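Local atomic coordinates of imelysin-like protein (PDB entry 3PF0), a protein that is of unknown function but belongs to the imelysin-like (M75) family and has been put forward as a putative metalloendopeptidase. Residues A[52-55]-A[56-60]; A[217-220]-A[221-224]. All coordinates share one frame; numbering follows the deposited sequence.

Contact 1 of 2, residues A[52-55]-A[56-60]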
loop_
_atom_site.group_PDB
_atom_site.type_symbol
_atom_site.label_atom_id
_atom_site.label_comp_id
_atom_site.label_asym_id
_atom_site.label_seq_id
_atom_site.Cartn_x
_atom_site.Cartn_y
_atom_site.Cartn_z
ATOM N N LYS A 52 4.654 -15.801 19.435
ATOM C CA LYS A 52 4.056 -16.736 18.476
ATOM C C LYS A 52 2.576 -16.366 18.217
ATOM O O LYS A 52 2.167 -16.278 17.055
ATOM C CB LYS A 52 4.182 -18.181 18.994
ATOM C CG LYS A 52 3.586 -19.248 18.080
ATOM C CD LYS A 52 3.653 -20.622 18.720
ATOM C CE LYS A 52 3.174 -21.711 17.799
ATOM N NZ LYS A 52 3.160 -23.025 18.490
ATOM N N THR A 53 1.807 -16.122 19.304
ATOM C CA THR A 53 0.382 -15.752 19.294
ATOM C C THR A 53 0.185 -14.412 18.554
ATOM O O THR A 53 -0.729 -14.313 17.728
ATOM C CB THR A 53 -0.157 -15.714 20.746
ATOM O OG1 THR A 53 -0.044 -17.019 21.327
ATOM C CG2 THR A 53 -1.608 -15.249 20.838
ATOM N N TYR A 54 1.044 -13.400 18.829
ATOM C CA TYR A 54 0.946 -12.088 18.178
ATOM C C TYR A 54 1.196 -12.205 16.672
ATOM O O TYR A 54 0.382 -11.702 15.897
ATOM C CB TYR A 54 1.886 -11.051 18.822
ATOM C CG TYR A 54 1.916 -9.722 18.095
ATOM C CD1 TYR A 54 0.841 -8.838 18.169
ATOM C CD2 TYR A 54 3.019 -9.347 17.336
ATOM C CE1 TYR A 54 0.858 -7.620 17.489
ATOM C CE2 TYR A 54 3.045 -8.135 16.644
ATOM C CZ TYR A 54 1.964 -7.272 16.728
ATOM O OH TYR A 54 1.997 -6.081 16.051
ATOM N N LEU A 55 2.290 -12.889 16.265
ATOM C CA LEU A 55 2.670 -13.101 14.860
ATOM C C LEU A 55 1.599 -13.909 14.100
ATOM O O LEU A 55 1.348 -13.622 12.934
ATOM C CB LEU A 55 4.043 -13.794 14.750
ATOM C CG LEU A 55 5.280 -12.982 15.193
ATOM C CD1 LEU A 55 6.460 -13.888 15.426
ATOM C CD2 LEU A 55 5.643 -11.881 14.182
ATOM N N THR A 56 0.940 -14.875 14.770
ATOM C CA THR A 56 -0.155 -15.671 14.193
ATOM C C THR A 56 -1.367 -14.752 13.964
ATOM O O THR A 56 -2.027 -14.856 12.927
ATOM C CB THR A 56 -0.478 -16.875 15.096
ATOM O OG1 THR A 56 0.702 -17.668 15.234
ATOM C CG2 THR A 56 -1.602 -17.743 14.552
ATOM N N HIS A 57 -1.624 -13.834 14.916
ATOM C CA HIS A 57 -2.720 -12.870 14.846
ATOM C C HIS A 57 -2.458 -11.842 13.706
ATOM O O HIS A 57 -3.394 -11.459 13.003
ATOM C CB HIS A 57 -2.913 -12.197 16.226
ATOM C CG HIS A 57 -3.389 -10.783 16.176
ATOM N ND1 HIS A 57 -4.728 -10.481 16.048
ATOM C CD2 HIS A 57 -2.685 -9.631 16.247
ATOM C CE1 HIS A 57 -4.797 -9.162 16.025
ATOM N NE2 HIS A 57 -3.592 -8.609 16.146
ATOM N N VAL A 58 -1.193 -11.439 13.506
ATOM C CA VAL A 58 -0.797 -10.480 12.470
ATOM C C VAL A 58 -1.040 -11.098 11.079
ATOM O O VAL A 58 -1.581 -10.429 10.193
ATOM C CB VAL A 58 0.677 -10.029 12.690
ATOM C CG1 VAL A 58 1.332 -9.521 11.405
ATOM C CG2 VAL A 58 0.761 -8.984 13.799
ATOM N N ALA A 59 -0.684 -12.380 10.912
ATOM C CA ALA A 59 -0.875 -13.103 9.659
ATOM C C ALA A 59 -2.370 -13.280 9.347
ATOM O O ALA A 59 -2.819 -12.882 8.274
ATOM C CB ALA A 59 -0.179 -14.461 9.724
ATOM N N ASN A 60 -3.138 -13.793 10.311
ATOM C CA ASN A 60 -4.554 -14.098 10.149
ATOM C C ASN A 60 -5.480 -12.884 10.136
ATOM O O ASN A 60 -6.469 -12.919 9.404
ATOM C CB ASN A 60 -5.016 -15.070 11.250
ATOM C CG ASN A 60 -4.455 -16.464 11.097
ATOM O OD1 ASN A 60 -4.167 -16.932 9.986
ATOM N ND2 ASN A 60 -4.324 -17.179 12.209
#

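Contact 2 of 2, residues A[217-220]-A[221-224]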
loop_
_atom_site.group_PDB
_atom_site.type_symbol
_atom_site.label_atom_id
_atom_site.label_comp_id
_atom_site.label_asym_id
_atom_site.label_seq_id
_atom_site.Cartn_x
_atom_site.Cartn_y
_atom_site.Cartn_z
ATOM N N ILE A 217 7.263 -17.977 12.925
ATOM C CA ILE A 217 6.291 -18.168 14.000
ATOM C C ILE A 217 6.696 -19.338 14.922
ATOM O O ILE A 217 6.493 -19.224 16.132
ATOM C CB ILE A 217 4.870 -18.328 13.382
ATOM C CG1 ILE A 217 4.399 -16.976 12.800
ATOM C CG2 ILE A 217 3.838 -18.891 14.374
ATOM C CD1 ILE A 217 3.181 -16.999 11.866
ATOM N N ASP A 218 7.287 -20.419 14.353
ATOM C CA ASP A 218 7.712 -21.618 15.086
ATOM C C ASP A 218 9.124 -21.472 15.697
ATOM O O ASP A 218 9.561 -22.350 16.452
ATOM C CB ASP A 218 7.664 -22.851 14.153
ATOM C CG ASP A 218 8.591 -22.813 12.945
ATOM O OD1 ASP A 218 8.856 -21.703 12.427
ATOM O OD2 ASP A 218 9.021 -23.896 12.493
ATOM N N LYS A 219 9.837 -20.376 15.382
ATOM C CA LYS A 219 11.206 -20.165 15.862
ATOM C C LYS A 219 11.340 -18.988 16.860
ATOM O O LYS A 219 12.456 -18.499 17.058
ATOM C CB LYS A 219 12.146 -19.936 14.655
ATOM C CG LYS A 219 12.223 -21.099 13.668
ATOM C CD LYS A 219 13.167 -20.786 12.512
ATOM C CE LYS A 219 13.403 -21.990 11.632
ATOM N NZ LYS A 219 14.567 -21.795 10.728
ATOM N N THR A 220 10.235 -18.570 17.519
ATOM C CA THR A 220 10.241 -17.439 18.470
ATOM C C THR A 220 11.147 -17.682 19.698
ATOM O O THR A 220 11.674 -16.720 20.258
ATOM C CB THR A 220 8.825 -17.072 18.942
ATOM O OG1 THR A 220 8.186 -18.226 19.486
ATOM C CG2 THR A 220 7.974 -16.447 17.839
ATOM N N ALA A 221 11.335 -18.955 20.097
ATOM C CA ALA A 221 12.159 -19.338 21.243
ATOM C C ALA A 221 13.655 -19.103 21.004
ATOM O O ALA A 221 14.377 -18.841 21.968
ATOM C CB ALA A 221 11.916 -20.797 21.589
ATOM N N GLU A 222 14.122 -19.198 19.741
ATOM C CA GLU A 222 15.544 -19.030 19.403
ATOM C C GLU A 222 15.874 -17.659 18.774
ATOM O O GLU A 222 17.015 -17.206 18.906
ATOM C CB GLU A 222 16.056 -20.167 18.491
ATOM C CG GLU A 222 15.254 -20.402 17.217
ATOM C CD GLU A 222 14.603 -21.770 17.108
ATOM O OE1 GLU A 222 13.818 -22.138 18.013
ATOM O OE2 GLU A 222 14.855 -22.461 16.095
ATOM N N SER A 223 14.908 -17.013 18.086
ATOM C CA SER A 223 15.147 -15.706 17.463
ATOM C C SER A 223 13.875 -14.876 17.348
ATOM O O SER A 223 12.781 -15.430 17.224
ATOM C CB SER A 223 15.771 -15.866 16.076
ATOM O OG SER A 223 14.854 -16.373 15.120
ATOM N N ASP A 224 14.043 -13.538 17.330
ATOM C CA ASP A 224 12.961 -12.565 17.169
ATOM C C ASP A 224 12.887 -12.083 15.699
ATOM O O ASP A 224 12.483 -10.945 15.440
ATOM C CB ASP A 224 13.139 -11.381 18.150
ATOM C CG ASP A 224 14.490 -10.664 18.136
ATOM O OD1 ASP A 224 15.310 -10.941 17.225
ATOM O OD2 ASP A 224 14.726 -9.827 19.038
#

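Contact 1 of 2, residues A[52-55]-A[56-60]
Tyr-54 and Val-58 meet one turn apart on the long alpha-helix 48-84, where a methyl group of the valine sits over one face of the phenol ring. The tyrosine CG stands anti to its backbone nitrogen (chi1 174°), and the ring projects from the helix with a tilt toward the next turn. CG2 of Val-58 makes a CH-pi contact there, 3.8 Å from the centroid of the Tyr-54 ring, with CZ of Tyr-54 3.6 Å from that CG2. A long flat ring suits this buried place because its face packs against the methyl while OH reaches Trp-230 for a hydrogen bond. Val-58 CG2 would probably lose the ring face it packs on, and Trp-230 NE1 its hydroxyl partner, with an alanine here. The imidazole of His-57 lies oblique to the phenol, its edge directed at Tyr-54 O, while its two nitrogens are held by Asp-61 and Asp-285. On the more exposed flank, chi1 -59° sets the short beta-hydroxyl of Thr-56 beside its backbone nitrogen, within reach of the carbonyl its amide uses: Lys-52 O accepts OG1 of Thr-56 at 2.7 Å and N of Thr-56 at 2.9 Å, from opposite faces of its plane.

Contact 2 of 2, residues A[217-220]-A[221-224]
The carbonyl oxygen of Lys-219 is gripped by two backbone amides of the residues that follow it. N of Ser-223 approaches nearly along the C=O axis, 3.0 Å from O of Lys-219, with an N-H...O angle of 157°. The second donor comes in steeply: N of Glu-222 stands well above the carbonyl plane, 3.2 Å from O of Lys-219. With both amides drawn to one acceptor, the chain has to curl round that oxygen. The curl also carries O of Ser-223 to 3.5 Å from CA of Thr-220, a CA-H...O contact that adds a weak tie across the turn.

Glu-222 holds its CG between its own backbone nitrogen and carbonyl carbon (chi1 54°), and a bend at chi2 folds the carboxylate back across Lys-219. The carboxylate meets the aliphatic part of the lysine: OE2 of Glu-222 lies 3.8 Å from CG of Lys-219, while the extended lysine chain carries NZ to 5.4 Å from OE2 of Glu-222, too far for a salt bridge, though the opposite charges may still attract weakly. Long, flexible charged residues suit this exposed surface. Thr-220, short and branched, instead directs OG1 to Ala-48 O, anchoring the turn to the start of helix 48-84. The two amide bonds to one carbonyl define a type I beta-turn, 219-222, contained in an alpha-turn, 219-223, in the connection between helices 183-214 and 225-250.

Contact 1 is partly buried and contact 2 lies on the surface, about 13 Å away between centres. Both are local, yet contact 1 belongs to a regular helix and contact 2 to an interhelical loop. The former mixes aromatic and aliphatic packing against helices 225-250 and 286-292 with repeated backbone bonds; the latter relies on one shared carbonyl and solvent-facing charged chains. They join mainly through Ile-217, the buried residue of the loop segment: its CG1 packs 3.7 Å from CB of Leu-55, and its CG2 lies 3.5 Å from OG1 of Thr-56, while Thr-220 CG2 packs on Lys-52 N. Loop 217-224 thus lies against the early turns of helix 48-84, and helix 225-250 also packs on contact 1.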